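Local coordinates for carbohydrate binding module family 33 and 10 domain protein (Teredinibacter turnerae, PDB 6RW7), which is a copper-dependent AA10 lytic polysaccharide monooxygenase, represented by its catalytic domain, that probably binds cellulose and cleaves it oxidatively, at residues V52-G57 with T191-F196; G105-D110 with A183-N188; I118-F123 with F136-F141. All blocks are in the same frame, centred on the assembly; numbering follows the deposited sequence. Where two conformers were deposited one is given.

Interaction 1: V52-G57 with T191-F196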
loop_
_atom_site.group_PDB
_atom_site.type_symbol
_atom_site.label_atom_id
_atom_site.label_comp_id
_atom_site.label_asym_id
_atom_site.label_seq_id
_atom_site.Cartn_x
_atom_site.Cartn_y
_atom_site.Cartn_z
ATOM N N VAL A 52 1.021 -2.425 10.088
ATOM C CA VAL A 52 1.260 -3.857 10.408
ATOM C C VAL A 52 0.114 -4.475 11.201
ATOM O O VAL A 52 -0.519 -3.786 12.032
ATOM C CB VAL A 52 2.611 -4.042 11.138
ATOM C CG1 VAL A 52 2.629 -3.380 12.504
ATOM C CG2 VAL A 52 3.031 -5.502 11.227
ATOM N N ALA A 53 -0.091 -5.763 10.942
ATOM C CA ALA A 53 -0.993 -6.618 11.728
ATOM C C ALA A 53 -0.413 -8.023 11.771
ATOM O O ALA A 53 0.596 -8.291 11.102
ATOM C CB ALA A 53 -2.374 -6.599 11.117
ATOM N N HIS A 54 -1.071 -8.921 12.502
ATOM C CA HIS A 54 -0.673 -10.334 12.576
ATOM C C HIS A 54 -1.907 -11.181 12.303
ATOM O O HIS A 54 -2.487 -11.696 13.245
ATOM C CB HIS A 54 -0.032 -10.651 13.929
ATOM C CG HIS A 54 1.251 -9.934 14.114
ATOM N ND1 HIS A 54 1.306 -8.662 14.633
ATOM C CD2 HIS A 54 2.515 -10.294 13.820
ATOM C CE1 HIS A 54 2.560 -8.248 14.626
ATOM N NE2 HIS A 54 3.322 -9.253 14.166
ATOM N N HIS A 55 -2.272 -11.283 11.034
ATOM C CA HIS A 55 -3.444 -12.063 10.580
ATOM C C HIS A 55 -3.377 -12.191 9.066
ATOM O O HIS A 55 -2.354 -11.785 8.472
ATOM C CB HIS A 55 -4.739 -11.433 11.086
ATOM C CG HIS A 55 -4.965 -10.029 10.657
ATOM N ND1 HIS A 55 -4.834 -9.595 9.326
ATOM C CD2 HIS A 55 -5.327 -8.949 11.376
ATOM C CE1 HIS A 55 -5.130 -8.317 9.283
ATOM N NE2 HIS A 55 -5.424 -7.887 10.517
ATOM N N GLU A 56 -4.392 -12.797 8.478
ATOM C CA GLU A 56 -4.396 -13.226 7.057
ATOM C C GLU A 56 -4.851 -12.102 6.105
ATOM O O GLU A 56 -4.925 -12.344 4.894
ATOM C CB GLU A 56 -5.285 -14.461 6.943
ATOM C CG GLU A 56 -4.722 -15.692 7.649
ATOM C CD GLU A 56 -5.786 -16.767 7.861
ATOM O OE1 GLU A 56 -6.680 -16.558 8.706
ATOM O OE2 GLU A 56 -5.727 -17.796 7.159
ATOM N N GLY A 57 -5.118 -10.901 6.600
ATOM C CA GLY A 57 -5.427 -9.745 5.751
ATOM C C GLY A 57 -6.835 -9.781 5.192
ATOM O O GLY A 57 -7.681 -10.586 5.646
ATOM N N THR A 191 4.371 -16.202 12.171
ATOM C CA THR A 191 4.035 -14.885 12.751
ATOM C C THR A 191 2.699 -14.346 12.246
ATOM O O THR A 191 2.097 -13.504 12.933
ATOM C CB THR A 191 5.097 -13.820 12.430
ATOM O OG1 THR A 191 5.130 -13.485 11.028
ATOM C CG2 THR A 191 6.474 -14.221 12.924
ATOM N N TYR A 192 2.332 -14.699 11.008
ATOM C CA TYR A 192 1.228 -14.059 10.244
ATOM C C TYR A 192 1.437 -12.550 10.145
ATOM O O TYR A 192 0.497 -11.812 9.851
ATOM C CB TYR A 192 -0.155 -14.384 10.821
ATOM C CG TYR A 192 -0.717 -15.708 10.351
ATOM C CD1 TYR A 192 -0.867 -15.993 9.006
ATOM C CD2 TYR A 192 -1.043 -16.702 11.255
ATOM C CE1 TYR A 192 -1.370 -17.216 8.572
ATOM C CE2 TYR A 192 -1.571 -17.914 10.841
ATOM C CZ TYR A 192 -1.724 -18.182 9.494
ATOM O OH TYR A 192 -2.206 -19.411 9.118
ATOM N N GLU A 193 2.658 -12.073 10.313
ATOM C CA GLU A 193 2.890 -10.610 10.255
ATOM C C GLU A 193 2.663 -10.149 8.814
ATOM O O GLU A 193 3.096 -10.830 7.875
ATOM C CB GLU A 193 4.300 -10.286 10.727
ATOM C CG GLU A 193 4.566 -8.819 10.876
ATOM C CD GLU A 193 5.844 -8.567 11.628
ATOM O OE1 GLU A 193 6.907 -8.553 10.989
ATOM O OE2 GLU A 193 5.765 -8.516 12.880
ATOM N N ARG A 194 1.953 -9.048 8.678
ATOM C CA ARG A 194 1.449 -8.560 7.371
ATOM C C ARG A 194 1.590 -7.043 7.343
ATOM O O ARG A 194 1.273 -6.393 8.348
ATOM C CB ARG A 194 -0.010 -8.977 7.204
ATOM C CG ARG A 194 -0.634 -8.641 5.854
ATOM C CD ARG A 194 -2.028 -9.268 5.750
ATOM N NE ARG A 194 -1.866 -10.721 5.732
ATOM C CZ ARG A 194 -1.771 -11.489 4.649
ATOM N NH1 ARG A 194 -1.980 -11.019 3.423
ATOM N NH2 ARG A 194 -1.456 -12.763 4.791
ATOM N N PHE A 195 2.056 -6.504 6.218
ATOM C CA PHE A 195 2.254 -5.052 6.036
ATOM C C PHE A 195 1.334 -4.564 4.932
ATOM O O PHE A 195 0.988 -5.349 4.020
ATOM C CB PHE A 195 3.720 -4.748 5.740
ATOM C CG PHE A 195 4.591 -5.119 6.903
ATOM C CD1 PHE A 195 5.119 -6.392 6.994
ATOM C CD2 PHE A 195 4.834 -4.207 7.924
ATOM C CE1 PHE A 195 5.871 -6.750 8.102
ATOM C CE2 PHE A 195 5.566 -4.574 9.039
ATOM C CZ PHE A 195 6.071 -5.845 9.122
ATOM N N PHE A 196 0.875 -3.334 5.080
ATOM C CA PHE A 196 -0.169 -2.736 4.225
ATOM C C PHE A 196 0.357 -1.478 3.552
ATOM O O PHE A 196 1.051 -0.711 4.167
ATOM C CB PHE A 196 -1.423 -2.422 5.049
ATOM C CG PHE A 196 -1.952 -3.621 5.777
ATOM C CD1 PHE A 196 -1.480 -3.947 7.039
ATOM C CD2 PHE A 196 -2.869 -4.457 5.169
ATOM C CE1 PHE A 196 -1.949 -5.076 7.683
ATOM C CE2 PHE A 196 -3.341 -5.587 5.819
ATOM C CZ PHE A 196 -2.867 -5.892 7.074
HETATM O O HOH W 1 0.255 -12.940 7.155
HETATM O O HOH W 2 -3.347 -18.834 6.111
#
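Val52 sets its CG2 methyl against the Phe195 ring, with CE2 3.5 Å from CG2, as the two side chains run side by side from a non-hydrogen-bonded antiparallel pair. CG2 stands anti to the backbone N and also meets the CG methylene of Glu193. On the same face of the sheet, His54 and Glu193 form the next non-hydrogen-bonded pair. His54 NE2 donates to the anti lone pair of Glu193 OE2 over 2.9 Å; the bond is bent (140° at the hydrogen), with OE2 tilted out of the ring plane, and ring and carboxylate planes stand 63° apart. His54 ND1 is taken by Glu73 and Glu193 OE1 by Arg187, so both nitrogens and both oxygens are held. This face of short strand 52-54, paired antiparallel with strand 193-202, thus meets Phe195 and Glu193 of the copper region; Glu193 is a copper(I)-site residue that does not bind the ion here.

Between these pairs, Ala53 N donates to Arg194 O over 3.0 Å, and Arg194 N returns a bond of 2.9 Å to Ala53 O. On the face that carries Ala53 and Arg194, Ala53 CB touches the edge of the Phe196 ring, 3.8 Å from CE1. Arg194 leaves the strand extended, then bends at chi3 (-66°), which places NE to donate to His55 O at 3.0 Å. Glu56 O lies over the centre of the guanidinium, 3.3 Å from CZ.

Glu184 and Glu113 pair with the remaining guanidinium nitrogens; such a buried arginine is likely to keep its charge while tying residues 55-57, after strand 52-54, to strand 193-196.

Interaction 2: G105-D110 with A183-N188. With CU1 (copper (I) ion), chain D.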
loop_
_atom_site.group_PDB
_atom_site.type_symbol
_atom_site.label_atom_id
_atom_site.label_comp_id
_atom_site.label_asym_id
_atom_site.label_seq_id
_atom_site.Cartn_x
_atom_site.Cartn_y
_atom_site.Cartn_z
ATOM N N GLY A 105 13.121 -4.225 7.341
ATOM C CA GLY A 105 12.839 -5.517 7.982
ATOM C C GLY A 105 12.728 -6.589 6.915
ATOM O O GLY A 105 11.624 -6.905 6.462
ATOM N N PRO A 106 13.869 -7.085 6.385
ATOM C CA PRO A 106 13.859 -7.869 5.155
ATOM C C PRO A 106 13.545 -9.348 5.402
ATOM O O PRO A 106 14.394 -10.233 5.250
ATOM C CB PRO A 106 15.256 -7.603 4.593
ATOM C CG PRO A 106 16.108 -7.491 5.841
ATOM C CD PRO A 106 15.229 -6.736 6.819
ATOM N N HIS A 107 12.282 -9.597 5.723
ATOM C CA HIS A 107 11.757 -10.935 6.079
ATOM C C HIS A 107 11.512 -11.760 4.795
ATOM O O HIS A 107 10.390 -12.253 4.597
ATOM C CB HIS A 107 10.451 -10.816 6.878
ATOM C CG HIS A 107 10.414 -9.761 7.928
ATOM N ND1 HIS A 107 11.230 -9.800 9.042
ATOM C CD2 HIS A 107 9.633 -8.665 8.061
ATOM C CE1 HIS A 107 10.968 -8.757 9.809
ATOM N NE2 HIS A 107 9.985 -8.041 9.231
ATOM N N PHE A 108 12.527 -11.967 3.972
ATOM C CA PHE A 108 12.434 -12.815 2.761
ATOM C C PHE A 108 12.087 -14.250 3.148
ATOM O O PHE A 108 11.263 -14.866 2.484
ATOM C CB PHE A 108 13.748 -12.782 1.989
ATOM C CG PHE A 108 13.996 -11.494 1.248
ATOM C CD1 PHE A 108 13.309 -11.208 0.084
ATOM C CD2 PHE A 108 14.959 -10.593 1.683
ATOM C CE1 PHE A 108 13.575 -10.046 -0.632
ATOM C CE2 PHE A 108 15.224 -9.432 0.975
ATOM C CZ PHE A 108 14.522 -9.153 -0.180
ATOM N N SER A 109 12.732 -14.771 4.190
ATOM C CA SER A 109 12.792 -16.227 4.476
ATOM C C SER A 109 11.413 -16.834 4.766
ATOM O O SER A 109 11.289 -18.057 4.574
ATOM C CB SER A 109 13.758 -16.527 5.592
ATOM O OG SER A 109 13.227 -16.086 6.835
ATOM N N ASP A 110 10.426 -16.065 5.236
ATOM C CA ASP A 110 9.074 -16.610 5.501
ATOM C C ASP A 110 8.022 -15.712 4.832
ATOM O O ASP A 110 6.858 -15.809 5.210
ATOM C CB ASP A 110 8.846 -16.860 6.998
ATOM C CG ASP A 110 8.971 -15.601 7.838
ATOM O OD1 ASP A 110 9.195 -14.502 7.258
ATOM O OD2 ASP A 110 8.845 -15.729 9.088
ATOM N N ALA A 183 -2.668 -2.838 -0.963
ATOM C CA ALA A 183 -1.776 -3.998 -1.107
ATOM C C ALA A 183 -1.310 -4.510 0.248
ATOM O O ALA A 183 -1.124 -3.733 1.194
ATOM C CB ALA A 183 -0.586 -3.628 -1.953
ATOM N N GLU A 184 -1.048 -5.805 0.274
ATOM C CA GLU A 184 -0.573 -6.502 1.472
ATOM C C GLU A 184 0.665 -7.329 1.149
ATOM O O GLU A 184 0.725 -7.950 0.064
ATOM C CB GLU A 184 -1.640 -7.460 2.003
ATOM C CG GLU A 184 -2.975 -6.816 2.279
ATOM C CD GLU A 184 -4.037 -7.778 2.783
ATOM O OE1 GLU A 184 -3.816 -9.022 2.689
ATOM O OE2 GLU A 184 -5.071 -7.278 3.265
ATOM N N TRP A 185 1.570 -7.380 2.119
ATOM C CA TRP A 185 2.731 -8.294 2.089
ATOM C C TRP A 185 2.598 -9.179 3.322
ATOM O O TRP A 185 2.719 -8.646 4.428
ATOM C CB TRP A 185 4.044 -7.517 2.011
ATOM C CG TRP A 185 5.253 -8.312 2.379
ATOM C CD1 TRP A 185 5.544 -9.600 2.035
ATOM C CD2 TRP A 185 6.346 -7.835 3.178
ATOM N NE1 TRP A 185 6.733 -9.970 2.593
ATOM C CE2 TRP A 185 7.240 -8.915 3.304
ATOM C CE3 TRP A 185 6.644 -6.616 3.805
ATOM C CZ2 TRP A 185 8.411 -8.811 4.046
ATOM C CZ3 TRP A 185 7.812 -6.519 4.527
ATOM C CH2 TRP A 185 8.670 -7.611 4.660
ATOM N N GLY A 186 2.318 -10.460 3.125
ATOM C CA GLY A 186 2.070 -11.365 4.256
ATOM C C GLY A 186 3.178 -12.374 4.426
ATOM O O GLY A 186 3.564 -13.058 3.445
ATOM N N ARG A 187 3.653 -12.503 5.657
ATOM C CA ARG A 187 4.539 -13.611 6.069
ATOM C C ARG A 187 3.666 -14.818 6.415
ATOM O O ARG A 187 2.439 -14.692 6.562
ATOM C CB ARG A 187 5.410 -13.149 7.240
ATOM C CG ARG A 187 6.361 -12.030 6.847
ATOM C CD ARG A 187 7.071 -11.411 8.024
ATOM N NE ARG A 187 7.938 -12.362 8.701
ATOM C CZ ARG A 187 8.429 -12.209 9.933
ATOM N NH1 ARG A 187 8.188 -11.112 10.630
ATOM N NH2 ARG A 187 9.150 -13.161 10.464
ATOM N N ASN A 188 4.308 -15.965 6.556
ATOM C CA ASN A 188 3.593 -17.227 6.773
ATOM C C ASN A 188 3.098 -17.309 8.224
ATOM O O ASN A 188 3.296 -16.380 9.018
ATOM C CB ASN A 188 4.473 -18.392 6.340
ATOM C CG ASN A 188 5.475 -18.808 7.386
ATOM O OD1 ASN A 188 5.809 -18.059 8.303
ATOM N ND2 ASN A 188 5.923 -20.040 7.250
HETATM CU CU CU1 D . 9.484 -6.219 9.773
HETATM O O HOH W 3 6.141 -15.662 9.702
HETATM O O HOH W 4 11.703 -5.854 10.977
#
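His107 and Arg187 lie flat on one another, the guanidinium over one face of the imidazole with centres 4.0 Å apart and planes only 12° from parallel. Arg187 reaches this position by a bend at chi3 (64°), which turns NE back toward the loop after an extended start, and NH1 hangs over the middle of the ring. The opposite face of the imidazole is met by Gly105 O, nearer the rim. Trp185 CH2 comes 3.7 Å from His107 CD2, but the two aromatic planes are slid so far apart that they barely overlap; Thr111 holds the indole NE1.

Arg187 grips Asp110 side-on. Asp110 CG sits between the backbone N and the carbonyl carbon, where a chi1 of 60° brings it to the side of Arg187; the carboxylate and guanidinium planes are well off parallel. Arg187 NE meets Asp110 OD1 at 2.9 Å on the syn side but out of the carboxylate plane, while Arg187 NH2 uses the syn lone pair of Asp110 OD2, also at 2.9 Å. The third nitrogen, NH1, pairs with Glu193. Asn188 N adds a backbone bond of 2.9 Å to Asp110 O. An alanine in place of Arg187 would probably leave the Asp110 carboxylate without its mate and freer to turn, and strip the flat cover from one face of the imidazole.

His107 NE2 binds copper at 2.0 Å, with water 4 at 2.5 Å. With His1, whose terminal amine also ligates the ion, the arrangement is the histidine brace of lytic polysaccharide monooxygenases.

Interaction 3: I118-F123 with F136-F141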
loop_
_atom_site.group_PDB
_atom_site.type_symbol
_atom_site.label_atom_id
_atom_site.label_comp_id
_atom_site.label_asym_id
_atom_site.label_seq_id
_atom_site.Cartn_x
_atom_site.Cartn_y
_atom_site.Cartn_z
ATOM N N ILE A 118 -7.921 -3.167 -6.034
ATOM C CA ILE A 118 -8.070 -1.828 -6.652
ATOM C C ILE A 118 -9.488 -1.347 -6.402
ATOM O O ILE A 118 -10.400 -2.181 -6.221
ATOM C CB ILE A 118 -7.683 -1.864 -8.149
ATOM C CG1 ILE A 118 -7.492 -0.455 -8.713
ATOM C CG2 ILE A 118 -8.649 -2.706 -8.967
ATOM C CD1 ILE A 118 -6.760 -0.445 -10.015
ATOM N N THR A 119 -9.659 -0.037 -6.430
ATOM C CA THR A 119 -10.993 0.579 -6.355
ATOM C C THR A 119 -11.861 0.072 -7.518
ATOM O O THR A 119 -11.353 -0.285 -8.595
ATOM C CB THR A 119 -10.871 2.102 -6.259
ATOM O OG1 THR A 119 -9.879 2.553 -7.192
ATOM C CG2 THR A 119 -10.518 2.547 -4.855
ATOM N N LYS A 120 -13.160 0.033 -7.280
ATOM C CA LYS A 120 -14.164 -0.355 -8.285
ATOM C C LYS A 120 -14.070 0.585 -9.477
ATOM O O LYS A 120 -13.638 1.730 -9.361
ATOM C CB LYS A 120 -15.551 -0.299 -7.666
ATOM C CG LYS A 120 -15.815 -1.310 -6.573
ATOM C CD LYS A 120 -17.276 -1.346 -6.199
ATOM C CE LYS A 120 -17.643 -2.614 -5.467
ATOM N NZ LYS A 120 -17.349 -2.469 -4.040
ATOM N N PRO A 121 -14.489 0.128 -10.669
ATOM C CA PRO A 121 -14.321 0.957 -11.859
ATOM C C PRO A 121 -15.049 2.305 -11.791
ATOM O O PRO A 121 -14.558 3.250 -12.360
ATOM C CB PRO A 121 -14.821 0.081 -13.008
ATOM C CG PRO A 121 -15.588 -1.016 -12.356
ATOM C CD PRO A 121 -15.024 -1.210 -10.965
ATOM N N GLY A 122 -16.185 2.362 -11.103
ATOM C CA GLY A 122 -17.016 3.575 -10.962
ATOM C C GLY A 122 -16.630 4.424 -9.767
ATOM O O GLY A 122 -17.319 5.408 -9.477
ATOM N N PHE A 123 -15.529 4.115 -9.088
ATOM C CA PHE A 123 -15.068 4.883 -7.903
ATOM C C PHE A 123 -14.843 6.363 -8.246
ATOM O O PHE A 123 -14.233 6.653 -9.274
ATOM C CB PHE A 123 -13.739 4.286 -7.414
ATOM C CG PHE A 123 -13.007 5.064 -6.343
ATOM C CD1 PHE A 123 -13.503 5.148 -5.049
ATOM C CD2 PHE A 123 -11.809 5.700 -6.621
ATOM C CE1 PHE A 123 -12.801 5.826 -4.061
ATOM C CE2 PHE A 123 -11.110 6.377 -5.627
ATOM C CZ PHE A 123 -11.596 6.420 -4.342
ATOM N N PHE A 136 -13.834 -0.498 -2.943
ATOM C CA PHE A 136 -12.871 -1.484 -3.470
ATOM C C PHE A 136 -13.574 -2.711 -4.016
ATOM O O PHE A 136 -14.666 -3.091 -3.543
ATOM C CB PHE A 136 -11.880 -1.928 -2.391
ATOM C CG PHE A 136 -10.839 -0.873 -2.146
ATOM C CD1 PHE A 136 -11.042 0.164 -1.245
ATOM C CD2 PHE A 136 -9.641 -0.917 -2.831
ATOM C CE1 PHE A 136 -10.095 1.161 -1.071
ATOM C CE2 PHE A 136 -8.699 0.080 -2.651
ATOM C CZ PHE A 136 -8.914 1.094 -1.755
ATOM N N GLU A 137 -12.949 -3.312 -5.017
ATOM C CA GLU A 137 -13.339 -4.650 -5.525
ATOM C C GLU A 137 -13.317 -5.644 -4.356
ATOM O O GLU A 137 -12.428 -5.534 -3.468
ATOM C CB GLU A 137 -12.379 -5.106 -6.623
ATOM C CG GLU A 137 -12.466 -4.286 -7.893
ATOM C CD GLU A 137 -11.802 -4.941 -9.096
ATOM O OE1 GLU A 137 -10.734 -5.605 -8.917
ATOM O OE2 GLU A 137 -12.360 -4.782 -10.224
ATOM N N ASP A 138 -14.252 -6.574 -4.358
ATOM C CA ASP A 138 -14.379 -7.569 -3.272
ATOM C C ASP A 138 -13.225 -8.561 -3.301
ATOM O O ASP A 138 -12.928 -9.084 -2.242
ATOM C CB ASP A 138 -15.711 -8.307 -3.390
ATOM C CG ASP A 138 -16.892 -7.396 -3.105
ATOM O OD1 ASP A 138 -16.702 -6.339 -2.434
ATOM O OD2 ASP A 138 -17.990 -7.730 -3.576
ATOM N N GLN A 139 -12.670 -8.859 -4.471
ATOM C CA GLN A 139 -11.600 -9.857 -4.638
ATOM C C GLN A 139 -10.349 -9.130 -5.093
ATOM O O GLN A 139 -10.407 -8.134 -5.811
ATOM C CB GLN A 139 -12.011 -10.934 -5.644
ATOM C CG GLN A 139 -13.209 -11.764 -5.185
ATOM C CD GLN A 139 -12.879 -12.596 -3.978
ATOM O OE1 GLN A 139 -11.791 -13.158 -3.871
ATOM N NE2 GLN A 139 -13.803 -12.656 -3.032
ATOM N N PRO A 140 -9.160 -9.660 -4.759
ATOM C CA PRO A 140 -7.928 -9.048 -5.253
ATOM C C PRO A 140 -7.764 -9.230 -6.767
ATOM O O PRO A 140 -8.152 -10.262 -7.284
ATOM C CB PRO A 140 -6.802 -9.764 -4.498
ATOM C CG PRO A 140 -7.436 -11.003 -3.929
ATOM C CD PRO A 140 -8.936 -10.791 -3.857
ATOM N N PHE A 141 -7.138 -8.265 -7.435
ATOM C CA PHE A 141 -6.800 -8.395 -8.874
ATOM C C PHE A 141 -5.464 -9.117 -9.041
ATOM O O PHE A 141 -5.176 -9.586 -10.135
ATOM C CB PHE A 141 -6.782 -7.031 -9.553
ATOM C CG PHE A 141 -5.629 -6.127 -9.200
ATOM C CD1 PHE A 141 -4.415 -6.227 -9.850
ATOM C CD2 PHE A 141 -5.770 -5.150 -8.233
ATOM C CE1 PHE A 141 -3.368 -5.371 -9.544
ATOM C CE2 PHE A 141 -4.746 -4.266 -7.947
ATOM C CZ PHE A 141 -3.534 -4.402 -8.578
HETATM O O HOH W 5 -9.136 -5.763 -6.772
HETATM O O HOH W 6 -18.614 -4.617 -2.490
#
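Lys120 NZ donates to Phe136 O over 2.8 Å, approaching from well above the carbonyl plane. The chain bends at chi4 (84°) to bring the ammonium over, and Ala134 O also binds it. Asp138 OD1 stands 4.2 Å from Lys120 NZ, beyond a salt bridge; water 6 spans the two. The backbone contributes one nearly straight bond, Glu137 N to Ile118 O at 3.0 Å, while water 5 accepts from Ile118 N and donates to Glu137 OE1 and Gln139 O; Glu137 OE2 pairs with Arg175.

Around this polar seam, Thr119 points its CG2 methyl onto the face of the Phe136 ring, a CH-pi contact of 3.8 Å from CG2 to the ring centroid, and the same methyl lies over the centre of the Phe123 ring. Its hydroxyl is engaged by His179 and the Val180 backbone. The Phe141 ring has its edge toward the backbone N of Ile118, and its CE2 packs 3.8 Å from Ile118 CB.

The single bridge between Thr119 and Phe136 closes the base of the loop joining antiparallel strands 111-118 and 142-145, and a type I turn from Lys120 to Phe123 leads the chain away from it, an excursion from the beta-sandwich core of the AA10 fold.

Interactions 1 and 2 sit side by side, centres 9 Å apart, because strands 193-202 and 178-187 are neighbours in one sheet. They share a salt bridge, Arg194 NH1 to Glu184 OE1 at 2.8 Å, and both reach the copper site: interaction 2 supplies a ligand, while the side chain of Phe195 in interaction 1 comes within about 3 Å of the ion, consistent with the axial phenylalanine of many AA10 enzymes. Asp110, Arg187, Glu193 and His54 thus form one polar chain across both contacts. Interaction 3 touches neither, its centre 21 Å from that of interaction 1 and 24 Å from that of interaction 2, at the base of the loop between strands 111-118 and 142-145, away from the copper.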